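Local coordinates for Udp-n-acetylglucosamine pyrophosphorylase (Trypanosoma brucei, PDB 4BQH), which probably catalyses formation of UDP-N-acetylglucosamine and diphosphate from UTP and N-acetylglucosamine 1-phosphate, at residues E102-K107 / Y296-E301; R144-M149 / Q189-E194; Q175-T180 / Q266-L271; G435-A440 / A449-L454. One frame throughout, in Å; residues are numbered along the deposited sequence.

Contact 1: residues E102-K107 / Y296-E301; sequences EAVGYK and YAIEEE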
loop_
_atom_site.group_PDB
_atom_site.type_symbol
_atom_site.label_atom_id
_atom_site.label_comp_id
_atom_site.label_asym_id
_atom_site.label_seq_id
_atom_site.Cartn_x
_atom_site.Cartn_y
_atom_site.Cartn_z
ATOM N N GLU A 102 -2.808 8.481 -19.129
ATOM C CA GLU A 102 -4.065 8.087 -18.507
ATOM C C GLU A 102 -4.868 7.129 -19.409
ATOM O O GLU A 102 -5.401 6.119 -18.941
ATOM C CB GLU A 102 -4.881 9.337 -18.151
ATOM C CG GLU A 102 -6.261 9.021 -17.608
ATOM C CD GLU A 102 -7.084 10.272 -17.357
ATOM O OE1 GLU A 102 -7.584 10.880 -18.336
ATOM O OE2 GLU A 102 -7.227 10.648 -16.190
ATOM N N ALA A 103 -4.945 7.454 -20.700
ATOM C CA ALA A 103 -5.634 6.582 -21.669
ATOM C C ALA A 103 -4.993 5.182 -21.744
ATOM O O ALA A 103 -5.707 4.151 -21.791
ATOM C CB ALA A 103 -5.644 7.226 -23.039
ATOM N N VAL A 104 -3.659 5.134 -21.724
ATOM C CA VAL A 104 -2.937 3.854 -21.708
ATOM C C VAL A 104 -3.301 3.042 -20.454
ATOM O O VAL A 104 -3.530 1.838 -20.522
ATOM C CB VAL A 104 -1.402 4.052 -21.787
ATOM C CG1 VAL A 104 -0.656 2.728 -21.630
ATOM C CG2 VAL A 104 -1.026 4.701 -23.116
ATOM N N GLY A 105 -3.311 3.723 -19.314
ATOM C CA GLY A 105 -3.676 3.071 -18.055
ATOM C C GLY A 105 -5.092 2.520 -18.085
ATOM O O GLY A 105 -5.342 1.406 -17.620
ATOM N N TYR A 106 -6.035 3.288 -18.617
ATOM C CA TYR A 106 -7.406 2.786 -18.714
ATOM C C TYR A 106 -7.562 1.563 -19.628
ATOM O O TYR A 106 -8.385 0.680 -19.350
ATOM C CB TYR A 106 -8.403 3.894 -19.084
ATOM C CG TYR A 106 -8.822 4.764 -17.912
ATOM C CD1 TYR A 106 -9.400 4.205 -16.762
ATOM C CD2 TYR A 106 -8.660 6.142 -17.957
ATOM C CE1 TYR A 106 -9.786 5.003 -15.689
ATOM C CE2 TYR A 106 -9.054 6.951 -16.881
ATOM C CZ TYR A 106 -9.614 6.372 -15.760
ATOM O OH TYR A 106 -10.007 7.183 -14.692
ATOM N N LYS A 107 -6.792 1.501 -20.712
ATOM C CA LYS A 107 -6.852 0.322 -21.580
ATOM C C LYS A 107 -6.395 -0.906 -20.775
ATOM O O LYS A 107 -6.986 -1.993 -20.893
ATOM C CB LYS A 107 -6.007 0.536 -22.858
ATOM C CG LYS A 107 -5.664 -0.702 -23.674
ATOM C CD LYS A 107 -4.589 -0.473 -24.772
ATOM C CE LYS A 107 -3.593 0.673 -24.463
ATOM N NZ LYS A 107 -2.125 0.449 -24.755
ATOM N N TYR A 296 2.257 5.246 -17.194
ATOM C CA TYR A 296 3.689 5.552 -17.081
ATOM C C TYR A 296 4.516 4.267 -17.018
ATOM O O TYR A 296 5.542 4.141 -17.704
ATOM C CB TYR A 296 3.925 6.401 -15.824
ATOM C CG TYR A 296 5.340 6.884 -15.603
ATOM C CD1 TYR A 296 6.049 7.605 -16.587
ATOM C CD2 TYR A 296 5.941 6.693 -14.364
ATOM C CE1 TYR A 296 7.350 8.071 -16.327
ATOM C CE2 TYR A 296 7.233 7.140 -14.098
ATOM C CZ TYR A 296 7.927 7.817 -15.069
ATOM O OH TYR A 296 9.189 8.245 -14.719
ATOM N N ALA A 297 4.101 3.300 -16.206
ATOM C CA ALA A 297 4.856 2.048 -16.133
ATOM C C ALA A 297 4.915 1.369 -17.501
ATOM O O ALA A 297 5.962 0.892 -17.914
ATOM C CB ALA A 297 4.241 1.105 -15.107
ATOM N N ILE A 298 3.780 1.360 -18.193
ATOM C CA ILE A 298 3.687 0.670 -19.484
ATOM C C ILE A 298 4.569 1.354 -20.534
ATOM O O ILE A 298 5.359 0.679 -21.230
ATOM C CB ILE A 298 2.234 0.567 -19.947
ATOM C CG1 ILE A 298 1.502 -0.456 -19.057
ATOM C CG2 ILE A 298 2.165 0.116 -21.417
ATOM C CD1 ILE A 298 -0.008 -0.459 -19.182
ATOM N N GLU A 299 4.444 2.675 -20.638
ATOM C CA GLU A 299 5.172 3.430 -21.672
ATOM C C GLU A 299 6.666 3.461 -21.399
ATOM O O GLU A 299 7.473 3.476 -22.358
ATOM C CB GLU A 299 4.558 4.837 -21.852
ATOM C CG GLU A 299 3.133 4.791 -22.439
ATOM C CD GLU A 299 3.054 4.195 -23.857
ATOM O OE1 GLU A 299 3.973 4.386 -24.668
ATOM O OE2 GLU A 299 2.069 3.503 -24.157
ATOM N N GLU A 300 7.060 3.383 -20.116
ATOM C CA GLU A 300 8.492 3.336 -19.736
ATOM C C GLU A 300 9.111 1.936 -19.809
ATOM O O GLU A 300 10.333 1.789 -19.728
ATOM C CB GLU A 300 8.700 3.903 -18.312
ATOM C CG GLU A 300 8.366 5.398 -18.208
ATOM C CD GLU A 300 9.305 6.317 -19.011
ATOM O OE1 GLU A 300 10.525 6.056 -19.083
ATOM O OE2 GLU A 300 8.827 7.323 -19.557
ATOM N N GLU A 301 8.262 0.928 -19.989
ATOM C CA GLU A 301 8.640 -0.484 -19.888
ATOM C C GLU A 301 9.306 -0.740 -18.518
ATOM O O GLU A 301 10.292 -1.468 -18.417
ATOM C CB GLU A 301 9.543 -0.916 -21.066
ATOM C CG GLU A 301 8.887 -0.724 -22.430
ATOM C CD GLU A 301 9.877 -0.869 -23.566
ATOM O OE1 GLU A 301 10.160 -2.017 -23.959
ATOM O OE2 GLU A 301 10.371 0.167 -24.058
#
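The flat group that reaches across this contact is the carboxylate of Glu299, which meets the two methyls of Val104. Of its two oxygens, OE2 does the touching. Glu299 OE2 lies 3.5 Å from Val104 CG2, and CG1 of the same valine is 3.8 Å from that oxygen. The bend at chi2 (-63°) turns the Glu299 chain back, so a residue whose CB does not point at the partner helix still brings its end close. Lys107 NZ is 5.2 Å from Glu299 OE2. The charges are opposite but do not touch, and any attraction is probably mild. The two tyrosine rings have other partners: Tyr296 meets the ring of Phe83, and Tyr106 packs on Ile161, Ala162 and Ile165.

The apolar half is small. Val104 CG1 rests 3.9 Å from Ile298 CG2, with Ile298 CD1 just beyond at 4.1 Å. No hydrogen bond joins the segments, and the contact lies near the protein surface.

Helix 291-300 ends here in a Schellman motif, with Glu301 at positive phi (55°). The salt bridge from Glu300 OE1 to Arg424 ties this end to strand 423-427. Helix 95-110 has helix 147-166 against Tyr106, while Val104 meets helix 291-300. The contact joins helix 95-110 to helix 291-300, which in turn rests through Ile298 on Tyr275 of strand 275-280.

Contact 2: residues R144-M149 / Q189-E194; sequences RKSLFM and QRFFEE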
loop_
_atom_site.group_PDB
_atom_site.type_symbol
_atom_site.label_atom_id
_atom_site.label_comp_id
_atom_site.label_asym_id
_atom_site.label_seq_id
_atom_site.Cartn_x
_atom_site.Cartn_y
_atom_site.Cartn_z
ATOM N N ARG A 144 -20.436 7.699 5.585
ATOM C CA ARG A 144 -20.016 7.037 6.817
ATOM C C ARG A 144 -19.430 5.724 6.374
ATOM O O ARG A 144 -20.034 4.671 6.518
ATOM C CB ARG A 144 -21.169 6.919 7.836
ATOM C CG ARG A 144 -21.835 8.245 8.215
ATOM C CD ARG A 144 -20.882 9.287 8.799
ATOM N N LYS A 145 -18.257 5.810 5.751
ATOM C CA LYS A 145 -17.686 4.664 5.065
ATOM C C LYS A 145 -16.360 4.299 5.700
ATOM O O LYS A 145 -15.581 5.185 6.052
ATOM C CB LYS A 145 -17.459 5.002 3.591
ATOM C CG LYS A 145 -18.743 5.346 2.840
ATOM C CD LYS A 145 -18.430 5.760 1.432
ATOM C CE LYS A 145 -19.721 6.178 0.717
ATOM N NZ LYS A 145 -19.364 6.733 -0.616
ATOM N N SER A 146 -16.130 2.999 5.844
ATOM C CA SER A 146 -14.823 2.478 6.260
ATOM C C SER A 146 -13.731 2.777 5.220
ATOM O O SER A 146 -14.006 3.089 4.059
ATOM C CB SER A 146 -14.890 0.968 6.547
ATOM O OG SER A 146 -15.168 0.172 5.389
ATOM N N LEU A 147 -12.481 2.697 5.652
ATOM C CA LEU A 147 -11.384 2.784 4.709
ATOM C C LEU A 147 -11.485 1.685 3.633
ATOM O O LEU A 147 -11.297 1.985 2.459
ATOM C CB LEU A 147 -10.030 2.775 5.439
ATOM C CG LEU A 147 -9.802 3.978 6.370
ATOM C CD1 LEU A 147 -8.522 3.707 7.153
ATOM C CD2 LEU A 147 -9.702 5.288 5.606
ATOM N N PHE A 148 -11.816 0.447 4.009
ATOM C CA PHE A 148 -12.032 -0.618 3.001
ATOM C C PHE A 148 -13.090 -0.204 1.978
ATOM O O PHE A 148 -12.882 -0.337 0.788
ATOM C CB PHE A 148 -12.439 -1.960 3.621
ATOM C CG PHE A 148 -11.289 -2.798 4.129
ATOM C CD1 PHE A 148 -10.154 -3.015 3.348
ATOM C CD2 PHE A 148 -11.386 -3.462 5.359
ATOM C CE1 PHE A 148 -9.113 -3.829 3.810
ATOM C CE2 PHE A 148 -10.342 -4.290 5.824
ATOM C CZ PHE A 148 -9.200 -4.467 5.051
ATOM N N MET A 149 -14.214 0.323 2.452
ATOM C CA MET A 149 -15.305 0.663 1.557
ATOM C C MET A 149 -14.888 1.698 0.531
ATOM O O MET A 149 -15.189 1.546 -0.648
ATOM C CB MET A 149 -16.520 1.161 2.349
ATOM C CG MET A 149 -17.692 1.542 1.464
ATOM S SD MET A 149 -19.140 1.612 2.527
ATOM C CE MET A 149 -20.409 1.941 1.308
ATOM N N GLN A 189 -12.413 -11.168 6.346
ATOM C CA GLN A 189 -13.301 -11.797 5.347
ATOM C C GLN A 189 -14.757 -11.626 5.742
ATOM O O GLN A 189 -15.593 -11.336 4.885
ATOM C CB GLN A 189 -12.971 -13.267 5.188
ATOM C CG GLN A 189 -11.595 -13.494 4.590
ATOM C CD GLN A 189 -11.453 -14.864 4.006
ATOM O OE1 GLN A 189 -12.287 -15.294 3.221
ATOM N NE2 GLN A 189 -10.409 -15.563 4.392
ATOM N N ARG A 190 -15.042 -11.788 7.037
ATOM C CA ARG A 190 -16.403 -11.581 7.568
ATOM C C ARG A 190 -16.935 -10.176 7.297
ATOM O O ARG A 190 -18.068 -10.001 6.863
ATOM C CB ARG A 190 -16.448 -11.864 9.067
ATOM C CG ARG A 190 -16.660 -13.321 9.414
ATOM C CD ARG A 190 -17.208 -13.409 10.838
ATOM N NE ARG A 190 -17.465 -14.786 11.251
ATOM C CZ ARG A 190 -18.610 -15.439 11.054
ATOM N NH1 ARG A 190 -19.631 -14.854 10.431
ATOM N NH2 ARG A 190 -18.729 -16.689 11.475
ATOM N N PHE A 191 -16.117 -9.173 7.575
ATOM C CA PHE A 191 -16.471 -7.778 7.307
ATOM C C PHE A 191 -16.810 -7.566 5.824
ATOM O O PHE A 191 -17.798 -6.924 5.513
ATOM C CB PHE A 191 -15.308 -6.878 7.761
ATOM C CG PHE A 191 -15.569 -5.397 7.659
ATOM C CD1 PHE A 191 -16.428 -4.756 8.549
ATOM C CD2 PHE A 191 -14.897 -4.625 6.700
ATOM C CE1 PHE A 191 -16.629 -3.383 8.479
ATOM C CE2 PHE A 191 -15.105 -3.245 6.618
ATOM C CZ PHE A 191 -15.972 -2.623 7.510
ATOM N N PHE A 192 -15.987 -8.096 4.909
ATOM C CA PHE A 192 -16.280 -7.971 3.477
ATOM C C PHE A 192 -17.605 -8.668 3.139
ATOM O O PHE A 192 -18.449 -8.101 2.436
ATOM C CB PHE A 192 -15.141 -8.530 2.600
ATOM C CG PHE A 192 -14.071 -7.511 2.262
ATOM C CD1 PHE A 192 -13.139 -7.112 3.217
ATOM C CD2 PHE A 192 -14.001 -6.950 0.986
ATOM C CE1 PHE A 192 -12.150 -6.165 2.900
ATOM C CE2 PHE A 192 -13.019 -6.014 0.662
ATOM C CZ PHE A 192 -12.101 -5.611 1.624
ATOM N N GLU A 193 -17.763 -9.894 3.623
ATOM C CA GLU A 193 -18.988 -10.681 3.361
ATOM C C GLU A 193 -20.277 -9.968 3.811
ATOM O O GLU A 193 -21.257 -9.893 3.049
ATOM C CB GLU A 193 -18.875 -12.065 4.004
ATOM C CG GLU A 193 -17.912 -13.007 3.286
ATOM C CD GLU A 193 -17.531 -14.229 4.114
ATOM O OE1 GLU A 193 -18.209 -14.518 5.132
ATOM O OE2 GLU A 193 -16.552 -14.914 3.754
ATOM N N GLU A 194 -20.253 -9.443 5.035
ATOM C CA GLU A 194 -21.387 -8.711 5.635
ATOM C C GLU A 194 -21.743 -7.443 4.859
ATOM O O GLU A 194 -22.872 -6.943 4.925
ATOM C CB GLU A 194 -21.057 -8.321 7.072
ATOM C CG GLU A 194 -21.006 -9.489 8.049
ATOM C CD GLU A 194 -20.417 -9.115 9.403
ATOM O OE1 GLU A 194 -20.154 -7.924 9.678
ATOM O OE2 GLU A 194 -20.197 -10.029 10.214
#
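Phe192 drives the edge of its ring into the face of Phe148, and this T-shaped pair is the tight part of the contact. The ring centroids are 4.8 Å apart and the planes meet at 64°. Phe192 CE1 stands 3.5 Å above the Phe148 plane, over the ring centre. Phe192 CZ is 3.7 Å from Phe148 CD1. Both rings are buried, and both also touch Val178 of strand 175-180.

Phe191 forms the looser side. Its CE2 comes 3.9 Å from Phe148 CD2 at an oblique approach, with no ring stacked on the other. CG of Phe191 is anti to the backbone N (chi1 -175°), which carries the ring across to the start of helix 147-166. There Ser146 OG lies in the Phe191 plane at the ring edge, 3.6 Å from CZ. Ser146 is the N-cap of this helix, and Ser146 OG accepts from Met149 N at 3.1 Å. Phe191 is partly exposed, and Phe135 stacks on its ring. Arg190, Glu193 and Glu194 of the same helix are exposed to solvent.

Phe198 and Phe207 add edge-to-face partners around Phe192. Helix 147-166 connects strand 114-119 to strand 175-180, and helix 185-194 connects strand 175-180 to strand 205-209. All three strands run parallel, so these are successive beta-alpha-beta crossovers, consistent with the Rossmann-like sheet of GT-A nucleotidyltransferases.

Contact 3: residues Q175-T180 / Q266-L271; sequences QLLVMT and QHLRKL. With SO4 (sulfate ion), chain D.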
loop_
_atom_site.group_PDB
_atom_site.type_symbol
_atom_site.label_atom_id
_atom_site.label_comp_id
_atom_site.label_asym_id
_atom_site.label_seq_id
_atom_site.Cartn_x
_atom_site.Cartn_y
_atom_site.Cartn_z
ATOM N N GLN A 175 -8.282 -6.885 -10.017
ATOM C CA GLN A 175 -8.252 -7.904 -8.939
ATOM C C GLN A 175 -7.808 -7.225 -7.656
ATOM O O GLN A 175 -6.797 -6.521 -7.667
ATOM C CB GLN A 175 -7.293 -9.039 -9.280
ATOM C CG GLN A 175 -7.649 -9.759 -10.588
ATOM C CD GLN A 175 -8.987 -10.460 -10.510
ATOM O OE1 GLN A 175 -9.322 -11.077 -9.497
ATOM N NE2 GLN A 175 -9.781 -10.348 -11.579
ATOM N N LEU A 176 -8.575 -7.418 -6.581
ATOM C CA LEU A 176 -8.263 -6.827 -5.293
ATOM C C LEU A 176 -7.627 -7.913 -4.433
ATOM O O LEU A 176 -8.213 -8.987 -4.211
ATOM C CB LEU A 176 -9.539 -6.285 -4.616
ATOM C CG LEU A 176 -9.306 -5.661 -3.232
ATOM C CD1 LEU A 176 -8.311 -4.506 -3.300
ATOM C CD2 LEU A 176 -10.605 -5.178 -2.623
ATOM N N LEU A 177 -6.419 -7.628 -3.957
ATOM C CA LEU A 177 -5.665 -8.567 -3.130
ATOM C C LEU A 177 -5.584 -7.943 -1.752
ATOM O O LEU A 177 -5.008 -6.854 -1.602
ATOM C CB LEU A 177 -4.254 -8.738 -3.713
ATOM C CG LEU A 177 -4.097 -8.832 -5.234
ATOM C CD1 LEU A 177 -2.618 -9.026 -5.565
ATOM C CD2 LEU A 177 -4.958 -9.973 -5.761
ATOM N N VAL A 178 -6.197 -8.590 -0.764
ATOM C CA VAL A 178 -6.251 -8.013 0.576
ATOM C C VAL A 178 -5.258 -8.787 1.458
ATOM O O VAL A 178 -5.485 -9.959 1.759
ATOM C CB VAL A 178 -7.686 -8.110 1.154
ATOM C CG1 VAL A 178 -7.743 -7.527 2.567
ATOM C CG2 VAL A 178 -8.641 -7.376 0.231
ATOM N N MET A 179 -4.149 -8.142 1.826
ATOM C CA MET A 179 -3.109 -8.847 2.565
ATOM C C MET A 179 -3.329 -8.712 4.063
ATOM O O MET A 179 -3.001 -7.707 4.682
ATOM C CB MET A 179 -1.684 -8.412 2.172
ATOM C CG MET A 179 -0.680 -9.438 2.724
ATOM S SD MET A 179 1.012 -9.068 2.215
ATOM C CE MET A 179 1.419 -7.777 3.365
ATOM N N THR A 180 -3.895 -9.762 4.631
ATOM C CA THR A 180 -4.332 -9.751 6.019
ATOM C C THR A 180 -3.156 -10.177 6.914
ATOM O O THR A 180 -2.063 -10.461 6.434
ATOM C CB THR A 180 -5.487 -10.737 6.179
ATOM O OG1 THR A 180 -5.071 -12.008 5.656
ATOM C CG2 THR A 180 -6.721 -10.248 5.390
ATOM N N GLN A 266 0.923 -17.309 -8.914
ATOM C CA GLN A 266 0.601 -18.167 -10.047
ATOM C C GLN A 266 -0.854 -17.974 -10.503
ATOM O O GLN A 266 -1.114 -17.937 -11.694
ATOM C CB GLN A 266 0.887 -19.627 -9.688
ATOM C CG GLN A 266 2.388 -19.909 -9.529
ATOM C CD GLN A 266 2.678 -21.308 -8.986
ATOM O OE1 GLN A 266 2.311 -21.646 -7.860
ATOM N NE2 GLN A 266 3.359 -22.124 -9.792
ATOM N N HIS A 267 -1.790 -17.836 -9.563
ATOM C CA HIS A 267 -3.212 -17.574 -9.897
ATOM C C HIS A 267 -3.336 -16.283 -10.672
ATOM O O HIS A 267 -4.075 -16.205 -11.653
ATOM C CB HIS A 267 -4.053 -17.493 -8.635
ATOM C CG HIS A 267 -4.245 -18.823 -7.934
ATOM N ND1 HIS A 267 -5.125 -18.992 -6.920
ATOM C CD2 HIS A 267 -3.673 -20.067 -8.163
ATOM C CE1 HIS A 267 -5.078 -20.268 -6.498
ATOM N NE2 HIS A 267 -4.200 -20.926 -7.261
ATOM N N LEU A 268 -2.595 -15.263 -10.247
ATOM C CA LEU A 268 -2.658 -13.960 -10.948
ATOM C C LEU A 268 -2.078 -14.027 -12.360
ATOM O O LEU A 268 -2.615 -13.421 -13.282
ATOM C CB LEU A 268 -1.930 -12.884 -10.135
ATOM C CG LEU A 268 -2.535 -12.516 -8.778
ATOM C CD1 LEU A 268 -1.598 -11.542 -8.062
ATOM C CD2 LEU A 268 -3.944 -11.962 -8.885
ATOM N N ARG A 269 -0.992 -14.769 -12.527
ATOM C CA ARG A 269 -0.409 -14.946 -13.861
ATOM C C ARG A 269 -1.447 -15.578 -14.799
ATOM O O ARG A 269 -1.624 -15.127 -15.927
ATOM C CB ARG A 269 0.841 -15.819 -13.787
ATOM C CG ARG A 269 1.534 -16.007 -15.132
ATOM C CD ARG A 269 2.798 -16.840 -14.976
ATOM N NE ARG A 269 3.743 -16.230 -14.037
ATOM C CZ ARG A 269 4.108 -16.760 -12.869
ATOM N NH1 ARG A 269 3.623 -17.936 -12.470
ATOM N NH2 ARG A 269 4.975 -16.120 -12.101
ATOM N N LYS A 270 -2.137 -16.603 -14.303
ATOM C CA LYS A 270 -3.201 -17.267 -15.086
ATOM C C LYS A 270 -4.358 -16.340 -15.434
ATOM O O LYS A 270 -4.954 -16.484 -16.499
ATOM C CB LYS A 270 -3.720 -18.507 -14.359
ATOM C CG LYS A 270 -2.781 -19.690 -14.456
ATOM C CD LYS A 270 -3.274 -20.865 -13.622
ATOM C CE LYS A 270 -2.336 -22.056 -13.781
ATOM N NZ LYS A 270 -2.986 -23.359 -13.446
ATOM N N LEU A 271 -4.670 -15.388 -14.554
ATOM C CA LEU A 271 -5.681 -14.358 -14.820
ATOM C C LEU A 271 -5.225 -13.252 -15.764
ATOM O O LEU A 271 -6.020 -12.406 -16.129
ATOM C CB LEU A 271 -6.186 -13.723 -13.519
ATOM C CG LEU A 271 -7.063 -14.595 -12.616
ATOM C CD1 LEU A 271 -7.200 -13.958 -11.236
ATOM C CD2 LEU A 271 -8.436 -14.814 -13.252
HETATM S S SO4 D . -7.643 -17.470 -5.162
HETATM O O1 SO4 D . -7.885 -16.308 -4.285
HETATM O O2 SO4 D . -6.720 -18.440 -4.512
HETATM O O3 SO4 D . -7.040 -16.997 -6.423
HETATM O O4 SO4 D . -8.924 -18.190 -5.382
#
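Gln175 and Leu177 of strand 175-180 meet Leu268 of helix 264-270 and Leu271 nearby in the chain. Gln175 can be followed outward from its backbone. CB lies 4.5 Å from Leu268 CD2, a loose touch. The chain then bends at chi2 (-64°), and this turn brings the amide to Leu271. CD and OE1 are each 4.0 Å from Leu271 CD1, and the two side chains cross at about a right angle. At its tip, OE1 also accepts a hydrogen bond from His206 NE2, so the amide oxygen has a polar partner beside the apolar one.

Leu177 and Leu268 reach toward each other tip to tip. The methyls pair off: Leu177 CD1 sits 3.7 Å from Leu268 CD1, and Leu177 CD2 sits 3.8 Å from Leu268 CD2. Both leucines are buried.

A sulfate lies at the edge of the His267 ring. His267 ND1 donates to sulfate O3 at 2.8 Å with a fairly straight angle of 161°. A second bond, to O2, is weak. Arg249 and His206 ND1 also bind the anion, which probably came from the crystallisation liquor.

A helix thus packs on a strand of the central sheet, paired in parallel with strands 114-119 and 205-209. The core is apolar, with polar groups at its margin. His206 bridges Gln175 OE1 and the sulfate, both acceptors, which is consistent with a doubly protonated, cationic imidazole.

Contact 4: residues G435-A440 / A449-L454; sequences GPVKNA and ADAVRL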
loop_
_atom_site.group_PDB
_atom_site.type_symbol
_atom_site.label_atom_id
_atom_site.label_comp_id
_atom_site.label_asym_id
_atom_site.label_seq_id
_atom_site.Cartn_x
_atom_site.Cartn_y
_atom_site.Cartn_z
ATOM N N GLY A 435 -2.288 10.846 2.654
ATOM C CA GLY A 435 -2.951 11.284 3.909
ATOM C C GLY A 435 -3.082 10.060 4.806
ATOM O O GLY A 435 -4.169 9.464 4.920
ATOM N N PRO A 436 -1.969 9.647 5.418
ATOM C CA PRO A 436 -1.951 8.436 6.229
ATOM C C PRO A 436 -2.675 8.653 7.554
ATOM O O PRO A 436 -2.463 9.659 8.233
ATOM C CB PRO A 436 -0.448 8.170 6.439
ATOM C CG PRO A 436 0.179 9.498 6.320
ATOM C CD PRO A 436 -0.659 10.320 5.378
ATOM N N VAL A 437 -3.557 7.726 7.884
ATOM C CA VAL A 437 -4.312 7.778 9.127
ATOM C C VAL A 437 -3.649 6.807 10.103
ATOM O O VAL A 437 -3.835 5.596 10.010
ATOM C CB VAL A 437 -5.785 7.406 8.904
ATOM C CG1 VAL A 437 -6.544 7.558 10.210
ATOM C CG2 VAL A 437 -6.403 8.294 7.803
ATOM N N LYS A 438 -2.855 7.365 11.018
ATOM C CA LYS A 438 -1.963 6.564 11.846
ATOM C C LYS A 438 -2.073 6.867 13.332
ATOM O O LYS A 438 -1.882 5.973 14.150
ATOM C CB LYS A 438 -0.509 6.770 11.418
ATOM C CG LYS A 438 -0.170 6.347 9.993
ATOM C CD LYS A 438 1.263 6.729 9.633
ATOM C CE LYS A 438 2.289 5.953 10.451
ATOM N NZ LYS A 438 2.993 4.940 9.625
ATOM N N ASN A 439 -2.360 8.117 13.681
ATOM C CA ASN A 439 -2.360 8.537 15.112
ATOM C C ASN A 439 -3.699 9.043 15.536
ATOM O O ASN A 439 -4.383 9.678 14.748
ATOM C CB ASN A 439 -1.334 9.651 15.323
ATOM C CG ASN A 439 0.063 9.231 14.946
ATOM O OD1 ASN A 439 0.787 9.971 14.284
ATOM N ND2 ASN A 439 0.459 8.046 15.373
ATOM N N ALA A 440 -4.077 8.794 16.789
ATOM C CA ALA A 440 -5.402 9.205 17.259
ATOM C C ALA A 440 -5.571 10.716 17.154
ATOM O O ALA A 440 -4.604 11.460 17.309
ATOM C CB ALA A 440 -5.634 8.736 18.690
ATOM N N ALA A 449 -8.290 13.574 11.345
ATOM C CA ALA A 449 -8.678 14.923 10.976
ATOM C C ALA A 449 -7.746 15.553 9.960
ATOM O O ALA A 449 -8.194 16.335 9.125
ATOM C CB ALA A 449 -8.784 15.808 12.224
ATOM N N ASP A 450 -6.439 15.263 10.066
ATOM C CA ASP A 450 -5.468 15.783 9.125
ATOM C C ASP A 450 -5.747 15.216 7.737
ATOM O O ASP A 450 -5.703 15.954 6.760
ATOM C CB ASP A 450 -4.012 15.475 9.544
ATOM C CG ASP A 450 -3.566 16.237 10.810
ATOM O OD1 ASP A 450 -3.988 17.397 11.048
ATOM O OD2 ASP A 450 -2.780 15.656 11.596
ATOM N N ALA A 451 -6.055 13.915 7.654
ATOM C CA ALA A 451 -6.336 13.293 6.353
ATOM C C ALA A 451 -7.643 13.826 5.759
ATOM O O ALA A 451 -7.685 14.137 4.579
ATOM C CB ALA A 451 -6.400 11.771 6.475
ATOM N N VAL A 452 -8.682 13.931 6.593
ATOM C CA VAL A 452 -9.972 14.498 6.157
ATOM C C VAL A 452 -9.785 15.922 5.650
ATOM O O VAL A 452 -10.338 16.276 4.630
ATOM C CB VAL A 452 -11.079 14.378 7.243
ATOM C CG1 VAL A 452 -12.306 15.259 6.927
ATOM C CG2 VAL A 452 -11.482 12.915 7.455
ATOM N N ARG A 453 -8.992 16.754 6.334
ATOM C CA ARG A 453 -8.720 18.083 5.791
ATOM C C ARG A 453 -8.134 18.040 4.378
ATOM O O ARG A 453 -8.533 18.820 3.534
ATOM C CB ARG A 453 -7.795 18.901 6.723
ATOM C CG ARG A 453 -7.326 20.246 6.151
ATOM C CD ARG A 453 -6.284 20.907 7.081
ATOM N NE ARG A 453 -6.792 20.866 8.448
ATOM C CZ ARG A 453 -6.247 20.166 9.437
ATOM N NH1 ARG A 453 -5.102 19.484 9.265
ATOM N NH2 ARG A 453 -6.825 20.181 10.608
ATOM N N LEU A 454 -7.175 17.145 4.113
ATOM C CA LEU A 454 -6.595 17.078 2.766
ATOM C C LEU A 454 -7.635 16.616 1.737
ATOM O O LEU A 454 -7.674 17.134 0.614
ATOM C CB LEU A 454 -5.403 16.111 2.727
ATOM C CG LEU A 454 -4.200 16.533 3.604
ATOM C CD1 LEU A 454 -3.159 15.416 3.580
ATOM C CD2 LEU A 454 -3.589 17.841 3.136
#
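Ala451, in the first turns of helix 448-471, presses its methyl against the irregular loop at Gly435 and Val437. This is a loop-to-helix contact within the GT-A type nucleotidyltransferase fold. Ala451 CB lies 3.6 Å from Gly435 O and 3.7 Å from Val437 CG2. One helical turn on, Leu454 CD1 reaches Gly435 CA at 4.2 Å. The backbones come very close, with only 4.6 Å between the CA atoms of Gly435 and Ala451. Small residues on both sides permit this, since Gly435 has no side chain and Ala451 only a methyl. Val437 CG1 is anti to the backbone N (chi1 -177°), which leaves CG2 as the branch that meets Ala451.

A second shell holds both the loop and the helix. Asn283 OD1 accepts from Gly435 N, and Lys133 NZ is hydrogen-bonded to Val437 O. Backbone bonds link Gly435 to Leu284 and Val437 to Asp282. Leu285 packs on Leu454. At the start of the helix, Asp441 OD1 accepts from Ala449 N.

Further round the helix, Arg453 and Asp450 form a salt bridge. Arg453 NH1 meets Asp450 OD1 on its anti side at 3.0 Å, and the oxygen lies near the guanidinium plane.

From the N terminus, contact 1 opens at 102-107 on helix 95-110 and closes the longest loop at 296-301 on helix 291-300. Contacts 2 and 3 nest inside it. They cross each other: contact 2 opens at 144-149, contact 3 at 175-180, then contact 2 closes at 189-194 and contact 3 at 266-271. These two touch at Val178 and Leu176, so strand 175-180 carries contact 2 helices on one face and helix 264-270 on the other. Contact 4 follows in series and ties the loop after helix 430-433 to helix 448-471. The centres of contacts 3 and 4 are about 29 Å apart, on opposite sides of the chain's centre.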